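Local coordinates for tail fiber protein (PDB 6CL6) that forms the trimeric receptor-binding fiber of an R-type pyocin, a contractile injection system, and probably recognises the surface of target Pseudomonas cells, at residues A[46-60]-A[64-78]. Residues are numbered along the deposited sequence; the frame is centred on the assembly and turned at random.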
loop_
_atom_site.group_PDB
_atom_site.type_symbol
_atom_site.label_atom_id
_atom_site.label_comp_id
_atom_site.label_asym_id
_atom_site.label_seq_id
_atom_site.Cartn_x
_atom_site.Cartn_y
_atom_site.Cartn_z
ATOM N N ASN A 46 -20.056 -73.702 -12.513
ATOM C CA ASN A 46 -19.474 -72.386 -12.256
ATOM C C ASN A 46 -20.268 -71.243 -12.889
ATOM O O ASN A 46 -19.749 -70.108 -12.970
ATOM C CB ASN A 46 -18.016 -72.347 -12.725
ATOM C CG ASN A 46 -17.872 -72.480 -14.233
ATOM O OD1 ASN A 46 -18.829 -72.266 -14.991
ATOM N ND2 ASN A 46 -16.675 -72.833 -14.668
ATOM N N SER A 47 -21.503 -71.483 -13.320
ATOM C CA SER A 47 -22.428 -70.418 -13.690
ATOM C C SER A 47 -23.695 -70.443 -12.837
ATOM O O SER A 47 -24.690 -69.808 -13.188
ATOM C CB SER A 47 -22.794 -70.510 -15.174
ATOM O OG SER A 47 -23.545 -71.672 -15.433
ATOM N N SER A 48 -23.678 -71.168 -11.730
ATOM C CA SER A 48 -24.842 -71.252 -10.849
ATOM C C SER A 48 -25.254 -69.906 -10.266
ATOM O O SER A 48 -24.419 -69.052 -9.976
ATOM C CB SER A 48 -24.553 -72.248 -9.714
ATOM O OG SER A 48 -24.380 -73.569 -10.238
ATOM N N ASP A 49 -26.554 -69.741 -10.077
ATOM C CA ASP A 49 -27.119 -68.505 -9.489
ATOM C C ASP A 49 -26.870 -68.502 -7.975
ATOM O O ASP A 49 -27.419 -69.342 -7.257
ATOM C CB ASP A 49 -28.608 -68.405 -9.795
ATOM C CG ASP A 49 -29.239 -67.106 -9.307
ATOM O OD1 ASP A 49 -28.556 -66.300 -8.629
ATOM O OD2 ASP A 49 -30.437 -66.878 -9.578
ATOM N N PRO A 50 -26.111 -67.559 -7.445
ATOM C CA PRO A 50 -25.944 -67.532 -5.979
ATOM C C PRO A 50 -27.221 -67.205 -5.235
ATOM O O PRO A 50 -27.321 -67.517 -4.043
ATOM C CB PRO A 50 -24.851 -66.458 -5.773
ATOM C CG PRO A 50 -24.941 -65.572 -6.973
ATOM C CD PRO A 50 -25.373 -66.462 -8.121
ATOM N N ASN A 51 -28.226 -66.627 -5.902
ATOM C CA ASN A 51 -29.492 -66.351 -5.229
ATOM C C ASN A 51 -30.182 -67.637 -4.777
ATOM O O ASN A 51 -30.930 -67.635 -3.784
ATOM C CB ASN A 51 -30.443 -65.578 -6.151
ATOM C CG ASN A 51 -30.122 -64.107 -6.250
ATOM O OD1 ASN A 51 -28.977 -63.660 -6.046
ATOM N ND2 ASN A 51 -31.154 -63.317 -6.555
ATOM N N THR A 52 -29.945 -68.737 -5.483
ATOM C CA THR A 52 -30.581 -70.003 -5.163
ATOM C C THR A 52 -29.599 -70.985 -4.540
ATOM O O THR A 52 -29.825 -72.215 -4.561
ATOM C CB THR A 52 -31.268 -70.601 -6.413
ATOM O OG1 THR A 52 -30.326 -70.793 -7.470
ATOM C CG2 THR A 52 -32.342 -69.680 -6.876
ATOM N N ALA A 53 -28.541 -70.463 -3.921
ATOM C CA ALA A 53 -27.532 -71.312 -3.303
ATOM C C ALA A 53 -28.113 -72.193 -2.195
ATOM O O ALA A 53 -28.919 -71.754 -1.374
ATOM C CB ALA A 53 -26.419 -70.434 -2.723
ATOM N N THR A 54 -27.661 -73.466 -2.172
ATOM C CA THR A 54 -28.010 -74.383 -1.109
ATOM C C THR A 54 -26.803 -75.127 -0.568
ATOM O O THR A 54 -26.975 -76.015 0.261
ATOM C CB THR A 54 -29.054 -75.434 -1.573
ATOM O OG1 THR A 54 -28.431 -76.255 -2.575
ATOM C CG2 THR A 54 -30.277 -74.797 -2.114
ATOM N N VAL A 55 -25.597 -74.821 -1.039
ATOM C CA VAL A 55 -24.376 -75.412 -0.511
ATOM C C VAL A 55 -23.500 -74.275 0.001
ATOM O O VAL A 55 -23.622 -73.131 -0.480
ATOM C CB VAL A 55 -23.665 -76.252 -1.574
ATOM C CG1 VAL A 55 -24.560 -77.414 -1.994
ATOM C CG2 VAL A 55 -23.308 -75.388 -2.791
ATOM N N PRO A 56 -22.611 -74.533 0.959
ATOM C CA PRO A 56 -21.924 -73.426 1.619
ATOM C C PRO A 56 -20.776 -72.836 0.847
ATOM O O PRO A 56 -20.284 -71.786 1.246
ATOM C CB PRO A 56 -21.446 -74.042 2.935
ATOM C CG PRO A 56 -21.386 -75.518 2.685
ATOM C CD PRO A 56 -22.488 -75.806 1.698
ATOM N N LEU A 57 -20.391 -73.413 -0.287
ATOM C CA LEU A 57 -19.337 -72.867 -1.119
ATOM C C LEU A 57 -19.649 -73.158 -2.585
ATOM O O LEU A 57 -19.985 -74.285 -2.948
ATOM C CB LEU A 57 -17.970 -73.446 -0.699
ATOM C CG LEU A 57 -16.757 -72.938 -1.465
ATOM C CD1 LEU A 57 -16.465 -71.520 -1.175
ATOM C CD2 LEU A 57 -15.560 -73.761 -1.160
ATOM N N MET A 58 -19.604 -72.115 -3.413
ATOM C CA MET A 58 -19.669 -72.257 -4.855
ATOM C C MET A 58 -18.705 -71.246 -5.472
ATOM O O MET A 58 -18.176 -70.346 -4.794
ATOM C CB MET A 58 -21.073 -72.032 -5.404
ATOM C CG MET A 58 -21.605 -70.641 -5.099
ATOM S SD MET A 58 -23.280 -70.372 -5.705
ATOM C CE MET A 58 -24.156 -71.777 -5.031
ATOM N N LEU A 59 -18.441 -71.431 -6.761
ATOM C CA LEU A 59 -17.644 -70.517 -7.577
ATOM C C LEU A 59 -18.476 -70.184 -8.812
ATOM O O LEU A 59 -18.946 -71.094 -9.495
ATOM C CB LEU A 59 -16.323 -71.126 -8.007
ATOM C CG LEU A 59 -15.439 -70.408 -9.055
ATOM C CD1 LEU A 59 -14.894 -69.099 -8.516
ATOM C CD2 LEU A 59 -14.316 -71.317 -9.497
ATOM N N THR A 60 -18.678 -68.896 -9.089
ATOM C CA THR A 60 -19.584 -68.563 -10.166
ATOM C C THR A 60 -19.285 -67.161 -10.666
ATOM O O THR A 60 -18.834 -66.303 -9.915
ATOM C CB THR A 60 -21.050 -68.667 -9.715
ATOM O OG1 THR A 60 -21.919 -68.283 -10.763
ATOM C CG2 THR A 60 -21.301 -67.837 -8.490
ATOM N N ASN A 64 -25.727 -62.390 -10.533
ATOM C CA ASN A 64 -26.161 -62.039 -9.174
ATOM C C ASN A 64 -25.026 -61.993 -8.176
ATOM O O ASN A 64 -25.271 -61.649 -7.013
ATOM C CB ASN A 64 -27.258 -63.018 -8.711
ATOM C CG ASN A 64 -28.620 -62.672 -9.301
ATOM O OD1 ASN A 64 -28.887 -61.535 -9.607
ATOM N ND2 ASN A 64 -29.476 -63.672 -9.481
ATOM N N GLY A 65 -23.778 -62.336 -8.602
ATOM C CA GLY A 65 -22.616 -62.087 -7.815
ATOM C C GLY A 65 -22.301 -60.592 -7.749
ATOM O O GLY A 65 -23.026 -59.763 -8.289
ATOM N N PRO A 66 -21.179 -60.244 -7.076
ATOM C CA PRO A 66 -20.917 -58.823 -6.785
ATOM C C PRO A 66 -20.383 -57.994 -7.947
ATOM O O PRO A 66 -20.604 -56.778 -7.989
ATOM C CB PRO A 66 -19.906 -58.882 -5.633
ATOM C CG PRO A 66 -19.202 -60.220 -5.838
ATOM C CD PRO A 66 -20.250 -61.143 -6.393
ATOM N N VAL A 67 -19.679 -58.607 -8.894
ATOM C CA VAL A 67 -19.074 -57.849 -9.998
ATOM C C VAL A 67 -19.362 -58.554 -11.320
ATOM O O VAL A 67 -18.772 -59.602 -11.618
ATOM C CB VAL A 67 -17.572 -57.626 -9.822
ATOM C CG1 VAL A 67 -17.073 -56.724 -10.949
ATOM C CG2 VAL A 67 -17.239 -57.028 -8.496
ATOM N N ALA A 68 -20.244 -57.961 -12.127
ATOM C CA ALA A 68 -20.671 -58.597 -13.360
ATOM C C ALA A 68 -19.485 -58.891 -14.277
ATOM O O ALA A 68 -18.577 -58.060 -14.461
ATOM C CB ALA A 68 -21.684 -57.704 -14.077
ATOM N N GLY A 69 -19.511 -60.086 -14.862
ATOM C CA GLY A 69 -18.422 -60.552 -15.689
ATOM C C GLY A 69 -17.282 -61.228 -14.976
ATOM O O GLY A 69 -16.374 -61.718 -15.651
ATOM N N ARG A 70 -17.289 -61.292 -13.634
ATOM C CA ARG A 70 -16.153 -61.857 -12.900
ATOM C C ARG A 70 -16.575 -63.044 -12.034
ATOM O O ARG A 70 -17.680 -63.048 -11.455
ATOM C CB ARG A 70 -15.497 -60.814 -12.010
ATOM C CG ARG A 70 -14.668 -59.824 -12.845
ATOM C CD ARG A 70 -13.972 -58.837 -11.954
ATOM N NE ARG A 70 -12.970 -59.465 -11.099
ATOM C CZ ARG A 70 -12.367 -58.839 -10.114
ATOM N NH1 ARG A 70 -12.664 -57.571 -9.865
ATOM N NH2 ARG A 70 -11.460 -59.467 -9.387
ATOM N N TYR A 71 -15.688 -64.032 -11.969
ATOM C CA TYR A 71 -15.873 -65.137 -11.054
ATOM C C TYR A 71 -15.587 -64.733 -9.607
ATOM O O TYR A 71 -14.622 -64.027 -9.316
ATOM C CB TYR A 71 -14.969 -66.304 -11.429
ATOM C CG TYR A 71 -15.419 -67.045 -12.677
ATOM C CD1 TYR A 71 -16.354 -68.067 -12.617
ATOM C CD2 TYR A 71 -14.922 -66.686 -13.926
ATOM C CE1 TYR A 71 -16.790 -68.710 -13.751
ATOM C CE2 TYR A 71 -15.341 -67.363 -15.089
ATOM C CZ TYR A 71 -16.270 -68.368 -14.986
ATOM O OH TYR A 71 -16.693 -69.014 -16.103
ATOM N N PHE A 72 -16.435 -65.198 -8.696
ATOM C CA PHE A 72 -16.205 -65.074 -7.266
ATOM C C PHE A 72 -16.515 -66.396 -6.575
ATOM O O PHE A 72 -17.544 -67.045 -6.873
ATOM C CB PHE A 72 -17.081 -63.950 -6.630
ATOM C CG PHE A 72 -16.536 -62.572 -6.835
ATOM C CD1 PHE A 72 -16.511 -61.990 -8.088
ATOM C CD2 PHE A 72 -15.960 -61.881 -5.755
ATOM C CE1 PHE A 72 -15.968 -60.712 -8.270
ATOM C CE2 PHE A 72 -15.419 -60.610 -5.935
ATOM C CZ PHE A 72 -15.430 -60.036 -7.185
ATOM N N TYR A 73 -15.663 -66.753 -5.604
ATOM C CA TYR A 73 -16.026 -67.757 -4.610
ATOM C C TYR A 73 -17.076 -67.172 -3.691
ATOM O O TYR A 73 -16.931 -66.034 -3.216
ATOM C CB TYR A 73 -14.820 -68.175 -3.778
ATOM C CG TYR A 73 -13.666 -68.744 -4.537
ATOM C CD1 TYR A 73 -12.652 -67.931 -5.013
ATOM C CD2 TYR A 73 -13.555 -70.112 -4.710
ATOM C CE1 TYR A 73 -11.582 -68.505 -5.695
ATOM C CE2 TYR A 73 -12.505 -70.668 -5.345
ATOM C CZ TYR A 73 -11.533 -69.874 -5.844
ATOM O OH TYR A 73 -10.475 -70.494 -6.497
ATOM N N ILE A 74 -18.151 -67.915 -3.458
ATOM C CA ILE A 74 -19.255 -67.419 -2.650
ATOM C C ILE A 74 -19.490 -68.418 -1.549
ATOM O O ILE A 74 -19.928 -69.544 -1.814
ATOM C CB ILE A 74 -20.535 -67.174 -3.476
ATOM C CG1 ILE A 74 -20.255 -66.109 -4.576
ATOM C CG2 ILE A 74 -21.644 -66.717 -2.554
ATOM C CD1 ILE A 74 -21.469 -65.575 -5.260
ATOM N N GLN A 75 -19.185 -68.010 -0.321
ATOM C CA GLN A 75 -19.554 -68.779 0.865
ATOM C C GLN A 75 -20.985 -68.445 1.260
ATOM O O GLN A 75 -21.400 -67.288 1.194
ATOM C CB GLN A 75 -18.626 -68.489 2.043
ATOM C CG GLN A 75 -17.163 -68.660 1.813
ATOM C CD GLN A 75 -16.367 -68.105 2.979
ATOM O OE1 GLN A 75 -16.453 -68.608 4.091
ATOM N NE2 GLN A 75 -15.625 -67.028 2.731
ATOM N N SER A 76 -21.726 -69.456 1.699
ATOM C CA SER A 76 -23.099 -69.239 2.162
ATOM C C SER A 76 -23.292 -69.862 3.530
ATOM O O SER A 76 -22.817 -70.966 3.780
ATOM C CB SER A 76 -24.111 -69.843 1.202
ATOM O OG SER A 76 -24.074 -69.186 -0.036
ATOM N N MET A 77 -24.010 -69.152 4.386
ATOM C CA MET A 77 -24.425 -69.615 5.700
ATOM C C MET A 77 -25.938 -69.453 5.764
ATOM O O MET A 77 -26.468 -68.424 5.345
ATOM C CB MET A 77 -23.743 -68.814 6.796
ATOM C CG MET A 77 -22.254 -68.986 6.875
ATOM S SD MET A 77 -21.465 -67.606 7.689
ATOM C CE MET A 77 -21.463 -66.395 6.392
ATOM N N PHE A 78 -26.621 -70.461 6.301
ATOM C CA PHE A 78 -28.049 -70.618 6.187
ATOM C C PHE A 78 -28.783 -70.747 7.519
ATOM O O PHE A 78 -28.276 -71.310 8.477
ATOM C CB PHE A 78 -28.380 -71.900 5.391
ATOM C CG PHE A 78 -27.708 -71.979 4.035
ATOM C CD1 PHE A 78 -28.155 -71.223 2.986
ATOM C CD2 PHE A 78 -26.651 -72.858 3.834
ATOM C CE1 PHE A 78 -27.567 -71.310 1.746
ATOM C CE2 PHE A 78 -26.062 -72.945 2.604
ATOM C CZ PHE A 78 -26.499 -72.186 1.566
HETATM O O HOH W 1 -19.363 -69.863 -15.991
HETATM O O HOH W 2 -30.593 -60.537 -7.103
HETATM O O HOH W 3 -22.496 -70.708 -1.524
#
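Ile74 and Met58 face each other as a hydrogen-bonded pair: Ile74 N gives a nearly straight bond to Met58 O (2.8 Å) and Met58 N returns one to Ile74 O. Their side chains run side by side on the same face, and beyond them Ile74 CD1 presses against Pro50 CB at 3.5 Å, with Thr60 CG2 also against it. This is the dense part, where the loop before strand 57-60 folds back over the sheet. On the other face Leu59, its CG anti to the backbone N (chi1 170°), lays CD1 over the centre of the Tyr73 ring, 4.0 Å from the centroid, in a CH-pi contact. The two strands form an antiparallel beta hairpin at one edge of the chain's five-stranded sheet. Leu57, Leu59, Tyr73 and Gln75 share the face that packs against the third subunit, on its Met77, Tyr79, Ser87 and Ile89 respectively. Past Pro50 the contact becomes polar. Asn64 ND2 donates to Asp49 OD1 (2.9 Å, 174°), while Asn51 N reaches that oxygen from the opposite face of the carboxylate, closing an Asx turn. The amides of Asn51 and Asn64 stack with planes 10° apart; water 2 accepts from Asn51 ND2 and bonds weakly to Asn64 OD1, and Asn51 OD1 is held by Arg102. The looser far end is tentative, since Asn46 has two conformers: in the one modelled here, Asn46 O lies at the Tyr71 ring edge, 3.4 Å from CE1, and water 1 lies between Asn46 OD1 and Tyr71 OH.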